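Long-range contacts in tail spike protein gp49 (Pseudomonas phage LKA1, PDB 4RU4), which forms the phage tailspike and probably acts as a lyase that cleaves the O-specific polysaccharide of its Pseudomonas host during entry: residues S88-G93 / S203-I208; V229-D234 / Y252-T257; I273-C278 / R309-R314. One frame throughout, in Å; residues are numbered along the deposited sequence.

Contact 1 (S88-G93 / S203-I208)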
# COMPACT_ATOMS: atom_id res chain seq x y z
N SER B 88 -0.91 -4.75 -34.97
CA SER B 88 -0.62 -5.85 -34.03
C SER B 88 0.85 -6.33 -34.06
O SER B 88 1.48 -6.35 -35.10
CB SER B 88 -1.54 -7.04 -34.30
OG SER B 88 -0.90 -8.00 -35.11
N LEU B 89 1.37 -6.75 -32.91
CA LEU B 89 2.73 -7.26 -32.84
C LEU B 89 2.75 -8.26 -31.71
O LEU B 89 2.47 -7.88 -30.57
CB LEU B 89 3.71 -6.12 -32.51
CG LEU B 89 5.21 -6.45 -32.44
CD1 LEU B 89 5.73 -6.97 -33.79
CD2 LEU B 89 6.01 -5.24 -32.01
N GLN B 90 3.04 -9.52 -32.01
CA GLN B 90 3.08 -10.57 -30.99
C GLN B 90 4.42 -11.25 -31.07
O GLN B 90 4.72 -11.91 -32.07
CB GLN B 90 1.97 -11.58 -31.25
CG GLN B 90 0.59 -10.98 -31.18
CD GLN B 90 -0.45 -11.98 -31.61
OE1 GLN B 90 -0.60 -12.24 -32.80
NE2 GLN B 90 -1.13 -12.58 -30.66
N ILE B 91 5.23 -11.06 -30.03
CA ILE B 91 6.58 -11.62 -30.01
C ILE B 91 6.87 -12.16 -28.63
O ILE B 91 6.70 -11.43 -27.64
CB ILE B 91 7.64 -10.54 -30.34
CG1 ILE B 91 7.58 -10.16 -31.81
CG2 ILE B 91 9.07 -11.02 -29.94
CD1 ILE B 91 8.21 -8.83 -32.06
N ALA B 92 7.26 -13.42 -28.54
CA ALA B 92 7.64 -14.03 -27.28
C ALA B 92 8.92 -14.86 -27.46
O ALA B 92 9.05 -15.57 -28.46
CB ALA B 92 6.50 -14.91 -26.74
N GLY B 93 9.84 -14.76 -26.51
CA GLY B 93 11.11 -15.47 -26.61
C GLY B 93 11.29 -16.45 -25.46
O GLY B 93 10.32 -16.78 -24.78
N SER B 203 -6.80 -0.83 -33.22
CA SER B 203 -5.55 -1.55 -33.07
C SER B 203 -5.85 -3.02 -32.81
O SER B 203 -6.96 -3.38 -32.45
CB SER B 203 -4.76 -0.98 -31.89
OG SER B 203 -5.51 -1.10 -30.69
N GLY B 204 -4.84 -3.87 -32.97
CA GLY B 204 -4.99 -5.28 -32.68
C GLY B 204 -4.18 -5.69 -31.47
O GLY B 204 -3.96 -4.90 -30.54
N VAL B 205 -3.71 -6.93 -31.47
CA VAL B 205 -3.07 -7.48 -30.28
C VAL B 205 -1.58 -7.11 -30.23
O VAL B 205 -0.84 -7.42 -31.16
CB VAL B 205 -3.26 -9.01 -30.26
CG1 VAL B 205 -2.53 -9.68 -29.08
CG2 VAL B 205 -4.78 -9.32 -30.24
N VAL B 206 -1.16 -6.46 -29.15
CA VAL B 206 0.25 -6.23 -28.90
C VAL B 206 0.70 -6.92 -27.62
O VAL B 206 0.19 -6.67 -26.53
CB VAL B 206 0.60 -4.72 -28.85
CG1 VAL B 206 2.06 -4.50 -28.46
CG2 VAL B 206 0.28 -4.11 -30.22
N ASP B 207 1.67 -7.83 -27.78
CA ASP B 207 2.14 -8.62 -26.66
C ASP B 207 3.62 -8.92 -26.92
O ASP B 207 3.96 -9.61 -27.87
CB ASP B 207 1.32 -9.92 -26.56
CG ASP B 207 1.55 -10.67 -25.25
OD1 ASP B 207 2.53 -10.37 -24.54
OD2 ASP B 207 0.75 -11.58 -24.93
N ILE B 208 4.48 -8.34 -26.09
CA ILE B 208 5.91 -8.54 -26.20
C ILE B 208 6.32 -9.18 -24.89
O ILE B 208 6.03 -8.65 -23.81
CB ILE B 208 6.64 -7.19 -26.39
CG1 ILE B 208 5.98 -6.36 -27.51
CG2 ILE B 208 8.15 -7.39 -26.65
CD1 ILE B 208 5.94 -7.05 -28.85
O HOH W 1 -0.11 -12.61 -28.13

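Contact 2 (V229-D234 / Y252-T257)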
# COMPACT_ATOMS: atom_id res chain seq x y z
N VAL B 229 -4.82 -0.24 -27.83
CA VAL B 229 -5.61 -0.61 -26.66
C VAL B 229 -5.04 -1.86 -25.98
O VAL B 229 -4.91 -2.90 -26.62
CB VAL B 229 -7.11 -0.84 -27.04
CG1 VAL B 229 -7.92 -1.42 -25.83
CG2 VAL B 229 -7.77 0.46 -27.61
N SER B 230 -4.71 -1.73 -24.69
CA SER B 230 -4.20 -2.80 -23.84
C SER B 230 -2.97 -3.56 -24.37
O SER B 230 -2.93 -4.81 -24.34
CB SER B 230 -5.31 -3.78 -23.46
OG SER B 230 -6.34 -3.09 -22.76
N PRO B 231 -1.95 -2.81 -24.83
CA PRO B 231 -0.73 -3.55 -25.16
C PRO B 231 -0.10 -4.11 -23.89
O PRO B 231 -0.29 -3.57 -22.79
CB PRO B 231 0.17 -2.49 -25.79
CG PRO B 231 -0.26 -1.19 -25.12
CD PRO B 231 -1.76 -1.35 -24.89
N ARG B 232 0.67 -5.18 -24.05
CA ARG B 232 1.27 -5.90 -22.93
C ARG B 232 2.75 -6.08 -23.16
O ARG B 232 3.17 -6.52 -24.25
CB ARG B 232 0.60 -7.27 -22.79
CG ARG B 232 -0.88 -7.19 -22.40
CD ARG B 232 -0.99 -6.69 -20.98
NE ARG B 232 -2.36 -6.54 -20.47
CZ ARG B 232 -3.04 -5.39 -20.48
NH1 ARG B 232 -2.51 -4.30 -21.04
NH2 ARG B 232 -4.28 -5.35 -19.97
N VAL B 233 3.58 -5.70 -22.18
CA VAL B 233 5.03 -5.98 -22.23
C VAL B 233 5.36 -6.68 -20.92
O VAL B 233 5.04 -6.16 -19.84
CB VAL B 233 5.86 -4.69 -22.37
CG1 VAL B 233 7.38 -5.01 -22.38
CG2 VAL B 233 5.46 -3.91 -23.64
N ASP B 234 5.95 -7.87 -20.98
CA ASP B 234 6.14 -8.65 -19.75
C ASP B 234 7.46 -9.40 -19.83
O ASP B 234 7.82 -9.91 -20.90
CB ASP B 234 4.98 -9.63 -19.56
CG ASP B 234 5.15 -10.50 -18.32
OD1 ASP B 234 5.35 -9.95 -17.21
OD2 ASP B 234 5.13 -11.74 -18.46
N TYR B 252 -4.07 3.06 -24.34
CA TYR B 252 -5.09 2.88 -23.30
C TYR B 252 -4.76 1.58 -22.60
O TYR B 252 -4.65 0.55 -23.27
CB TYR B 252 -6.46 2.76 -23.94
CG TYR B 252 -7.61 2.75 -22.95
CD1 TYR B 252 -7.89 3.87 -22.17
CD2 TYR B 252 -8.42 1.62 -22.81
CE1 TYR B 252 -8.95 3.87 -21.27
CE2 TYR B 252 -9.49 1.61 -21.92
CZ TYR B 252 -9.75 2.74 -21.15
OH TYR B 252 -10.81 2.73 -20.26
N ASP B 253 -4.55 1.63 -21.28
CA ASP B 253 -4.29 0.43 -20.48
C ASP B 253 -3.00 -0.29 -20.92
O ASP B 253 -2.96 -1.53 -20.99
CB ASP B 253 -5.50 -0.52 -20.50
CG ASP B 253 -5.27 -1.81 -19.68
OD1 ASP B 253 -4.72 -1.69 -18.58
OD2 ASP B 253 -5.62 -2.93 -20.15
N ALA B 254 -1.96 0.47 -21.24
CA ALA B 254 -0.66 -0.14 -21.49
C ALA B 254 -0.12 -0.69 -20.17
O ALA B 254 -0.10 0.03 -19.18
CB ALA B 254 0.31 0.88 -22.05
N LYS B 255 0.32 -1.94 -20.16
CA LYS B 255 0.94 -2.48 -18.94
C LYS B 255 2.32 -3.06 -19.25
O LYS B 255 2.45 -3.91 -20.13
CB LYS B 255 0.06 -3.54 -18.30
CG LYS B 255 -1.21 -2.99 -17.63
CD LYS B 255 -1.95 -4.06 -16.83
CE LYS B 255 -3.08 -3.44 -16.02
NZ LYS B 255 -4.39 -3.86 -16.53
N ILE B 256 3.34 -2.61 -18.51
CA ILE B 256 4.64 -3.27 -18.55
C ILE B 256 4.90 -3.88 -17.18
O ILE B 256 4.79 -3.19 -16.16
CB ILE B 256 5.78 -2.36 -18.95
CG1 ILE B 256 7.12 -3.11 -18.87
CG2 ILE B 256 5.84 -1.08 -18.08
CD1 ILE B 256 8.22 -2.45 -19.70
N THR B 257 5.23 -5.17 -17.16
CA THR B 257 5.35 -5.90 -15.88
C THR B 257 6.63 -6.74 -15.83
O THR B 257 7.11 -7.22 -16.87
CB THR B 257 4.15 -6.85 -15.68
OG1 THR B 257 3.97 -7.64 -16.87
CG2 THR B 257 2.86 -6.04 -15.41
O HOH W 2 -4.70 -6.67 -16.92

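Contact 3 (I273-C278 / R309-R314)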
# COMPACT_ATOMS: atom_id res chain seq x y z
N ILE B 273 11.24 4.09 -18.79
CA ILE B 273 9.90 3.84 -19.35
C ILE B 273 9.15 5.16 -19.34
O ILE B 273 9.10 5.85 -18.31
CB ILE B 273 9.11 2.85 -18.46
CG1 ILE B 273 9.88 1.56 -18.26
CG2 ILE B 273 7.73 2.52 -19.07
CD1 ILE B 273 9.41 0.71 -17.00
N ILE B 274 8.57 5.54 -20.48
CA ILE B 274 7.77 6.75 -20.52
C ILE B 274 6.38 6.48 -21.08
O ILE B 274 6.20 5.76 -22.09
CB ILE B 274 8.46 7.92 -21.28
CG1 ILE B 274 7.48 9.10 -21.41
CG2 ILE B 274 8.98 7.46 -22.66
CD1 ILE B 274 8.09 10.42 -21.54
N PHE B 275 5.39 7.03 -20.38
CA PHE B 275 3.99 6.95 -20.80
C PHE B 275 3.63 8.33 -21.32
O PHE B 275 3.48 9.26 -20.52
CB PHE B 275 3.07 6.57 -19.63
CG PHE B 275 3.26 5.14 -19.12
CD1 PHE B 275 4.26 4.85 -18.20
CD2 PHE B 275 2.43 4.12 -19.53
CE1 PHE B 275 4.44 3.54 -17.73
CE2 PHE B 275 2.60 2.81 -19.05
CZ PHE B 275 3.63 2.54 -18.15
N GLY B 276 3.54 8.47 -22.65
CA GLY B 276 3.20 9.75 -23.25
C GLY B 276 1.74 9.73 -23.66
O GLY B 276 1.31 8.84 -24.41
N ASN B 277 0.97 10.68 -23.15
CA ASN B 277 -0.44 10.78 -23.55
C ASN B 277 -1.21 9.46 -23.38
O ASN B 277 -1.94 9.04 -24.27
CB ASN B 277 -0.51 11.29 -25.00
CG ASN B 277 0.34 12.56 -25.22
OD1 ASN B 277 1.25 12.57 -26.05
ND2 ASN B 277 0.02 13.65 -24.48
N CYS B 278 -1.02 8.80 -22.24
CA CYS B 278 -1.61 7.49 -22.02
C CYS B 278 -2.66 7.55 -20.93
O CYS B 278 -2.63 8.44 -20.07
CB CYS B 278 -0.55 6.46 -21.59
SG CYS B 278 0.61 5.90 -22.89
N ARG B 309 -3.54 9.99 -17.60
CA ARG B 309 -4.46 9.78 -16.47
C ARG B 309 -4.60 8.34 -16.02
O ARG B 309 -4.62 7.45 -16.85
CB ARG B 309 -5.86 10.31 -16.83
CG ARG B 309 -5.92 11.84 -16.99
CD ARG B 309 -7.37 12.27 -16.93
NE ARG B 309 -7.59 13.72 -17.01
CZ ARG B 309 -7.75 14.40 -18.14
NH1 ARG B 309 -7.69 13.79 -19.33
NH2 ARG B 309 -7.99 15.70 -18.09
N ASN B 310 -4.78 8.14 -14.72
CA ASN B 310 -4.94 6.80 -14.12
C ASN B 310 -3.82 5.88 -14.54
O ASN B 310 -4.03 4.69 -14.79
CB ASN B 310 -6.32 6.16 -14.40
CG ASN B 310 -6.59 4.92 -13.52
OD1 ASN B 310 -6.21 4.88 -12.34
ND2 ASN B 310 -7.18 3.88 -14.11
N VAL B 311 -2.61 6.42 -14.60
CA VAL B 311 -1.43 5.58 -14.85
C VAL B 311 -0.74 5.37 -13.50
O VAL B 311 -0.46 6.33 -12.77
CB VAL B 311 -0.49 6.16 -15.94
CG1 VAL B 311 0.68 5.20 -16.19
CG2 VAL B 311 -1.27 6.44 -17.26
N ARG B 312 -0.53 4.10 -13.16
CA ARG B 312 -0.11 3.74 -11.82
C ARG B 312 1.22 2.98 -11.86
O ARG B 312 1.32 1.95 -12.52
CB ARG B 312 -1.20 2.88 -11.17
CG ARG B 312 -2.58 3.49 -11.31
CD ARG B 312 -2.71 4.73 -10.40
NE ARG B 312 -4.04 5.32 -10.52
CZ ARG B 312 -4.46 6.37 -9.81
NH1 ARG B 312 -3.65 6.96 -8.94
NH2 ARG B 312 -5.70 6.83 -9.97
N MET B 313 2.25 3.49 -11.16
CA MET B 313 3.52 2.80 -11.08
C MET B 313 3.58 2.10 -9.72
O MET B 313 3.48 2.76 -8.68
CB MET B 313 4.69 3.78 -11.20
CG MET B 313 4.50 4.90 -12.21
SD MET B 313 4.01 4.34 -13.87
CE MET B 313 3.90 5.93 -14.66
N ARG B 314 3.76 0.78 -9.72
CA ARG B 314 3.65 0.03 -8.47
C ARG B 314 4.76 -0.98 -8.34
O ARG B 314 5.13 -1.62 -9.34
CB ARG B 314 2.32 -0.72 -8.44
CG ARG B 314 1.10 0.22 -8.44
CD ARG B 314 -0.20 -0.52 -8.22
NE ARG B 314 -1.29 0.42 -7.97
CZ ARG B 314 -2.38 0.53 -8.73
NH1 ARG B 314 -2.53 -0.24 -9.79
NH2 ARG B 314 -3.31 1.41 -8.40

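Contact 1 (S88-G93 / S203-I208)
Leu89, Gln90 and Ile91 pair in parallel with Val206, Asp207 and Ile208, and the backbone does most of the holding. Leu89 N donates to Val205 O, Asp207 N to Leu89 O, and Ile91 N to Asp207 O, so odd-numbered residues of the first strand bond across. Between these hydrogen bonds come CA-H...O contacts: Val206 CA lies 3.2 Å from Leu89 O, an oxygen that already accepts from Asp207 N. The strand axes approach to 4.7 Å at 19°.

The apolar contacts lie on the face of Leu89, Ile91, Val206 and Ile208. There Ile208 CD1 leans back to within 3.6 Å of Leu89 CD2, the two side chains crossing obliquely; Ile208 is modelled in two conformers, so this touch is tentative.

On the other face the extended Gln90 side chain passes over Val205, with Gln90 NE2 3.6 Å from Val205 CG1. The same Gln90 NE2 donates to a water at 2.7 Å, which makes only a long, weak bond to Asp207 OD2, and it also donates to Thr97 OG1 of the second subunit.

Strand 89-93 runs between strands 70-72 and 206-209 in a wall of the beta-helix. Cys114 of strand 113-120 backs Leu89 and Val206 on the inner side, while Gln90 and Val205 meet the neighbouring subunit.

Contact 2 (V229-D234 / Y252-T257)
Arg232 sets its guanidinium almost square to the carboxylate of Asp253, the two planes 87° apart, and grips Asp253 end-on, NH2 on the carboxylate and NH1 on the backbone carbonyl. Arg232 NH2 reaches Asp253 OD2 at 2.8 Å in a salt bridge, straight and in the guanidinium plane but on the syn side 29° out of the carboxylate plane. Arg232 NH1 lies 2.8 Å from Asp253 O, and also serves Pro231 O from above that carbonyl plane. A bend at chi2 (-68°) turns CD of Arg232 off the extended course on the way to this position.

Lys255 lies over one guanidinium face, its CD above the centre, and ties Lys255 NZ to the syn lone pair of Asp253 OD1 at 3.0 Å. Ser230 OG takes the anti lone pair of Asp253 OD2 at 2.7 Å. The shared aspartate probably offsets the repulsion between Lys255 NZ and Arg232 NH2, only 3.8 Å apart; a water accepts from NZ and weakly from NH2.

On the opposite face Val233 and Ile256 stand side by side, pointing the same way, with Val233 CG1 3.8 Å from Ile256 CD1. At the far end Thr257 OG1 donates to Asp234 OD1 at 2.7 Å, an oxygen also bonded by Asn258 ND2.

Parallel strands 232-234 and 254-257 are neighbours in one wall of the beta-helix, contributed by successive coils and flanked by strands 206-209 and 281-284. Phe248 of strand 247-249 packs against Val233 and Ile256 inside, and Asn285 of the second subunit against Lys255 and Thr257.

Contact 3 (I273-C278 / R309-R314)
Cys278 and Arg309 mark the one place where the two backbones meet: Arg309 N donates to Cys278 O at 3.1 Å, in the plane of the carbonyl, although the CA atoms are 6.6 Å apart. No ladder follows. Strands 271-276 and 312-314 pair with other partners, on different walls of the beta-helix, and side chains fill the ground between them.

Phe275 and Val311 face each other across that ground. Val311 CG1, anti to the backbone N (chi1 -177°), sits over the middle of the phenyl ring, 3.9 Å from the Phe275 centroid and 13° off the normal, a CH-pi contact on the ring face. The other methyl, Val311 CG2, rests against the Cys278 carbonyl, 3.7 Å from Cys278 O.

Met313 comes to the same ring obliquely, its side chain running alongside that of Phe275 with the opposite heading. The chain bends at chi2, and Met313 SD ends 4.8 Å from the Phe275 centroid and 46° off the normal, a Met-aromatic contact. The terminal methyl, Met313 CE, lies 3.7 Å from Phe275 CD1. Phe248, from strand 247-249, adds a second ring meeting that of Phe275 at a shallow tilt.

Asn310 and Arg312 turn their side chains away from this core. Arg312 NE and NH2 both hold Asn310 OD1, which also bonds Thr344 OG1 of the second subunit, and NH2 has a salt bridge with Asp337.

The chemistry is thus divided by direction. Inward lie a phenyl ring, branched methyls and sulfur, which join the walls by dispersion; outward, the arginine and amide groups form buried polar links, some of them to the next subunit.

In the fold
The three contacts are in series along the chain, their centres about 10 Å apart from contact 1 to contact 2 and again from contact 2 to contact 3, and about 20 Å from first to last. Contacts 1 and 2 adjoin in one wall: Ile208 N and Arg232 O, 2.9 Å apart, are probably hydrogen-bonded, as are Val206 O and Arg232 N. Contact 3 instead runs through the interior, touching contact 2 by packing, with Ala254 O 3.9 Å from Phe275 CE2. All three also reach the second subunit, so coil stacking and trimer assembly share this region. They lie away from the calcium site of Gly368 and Asp394.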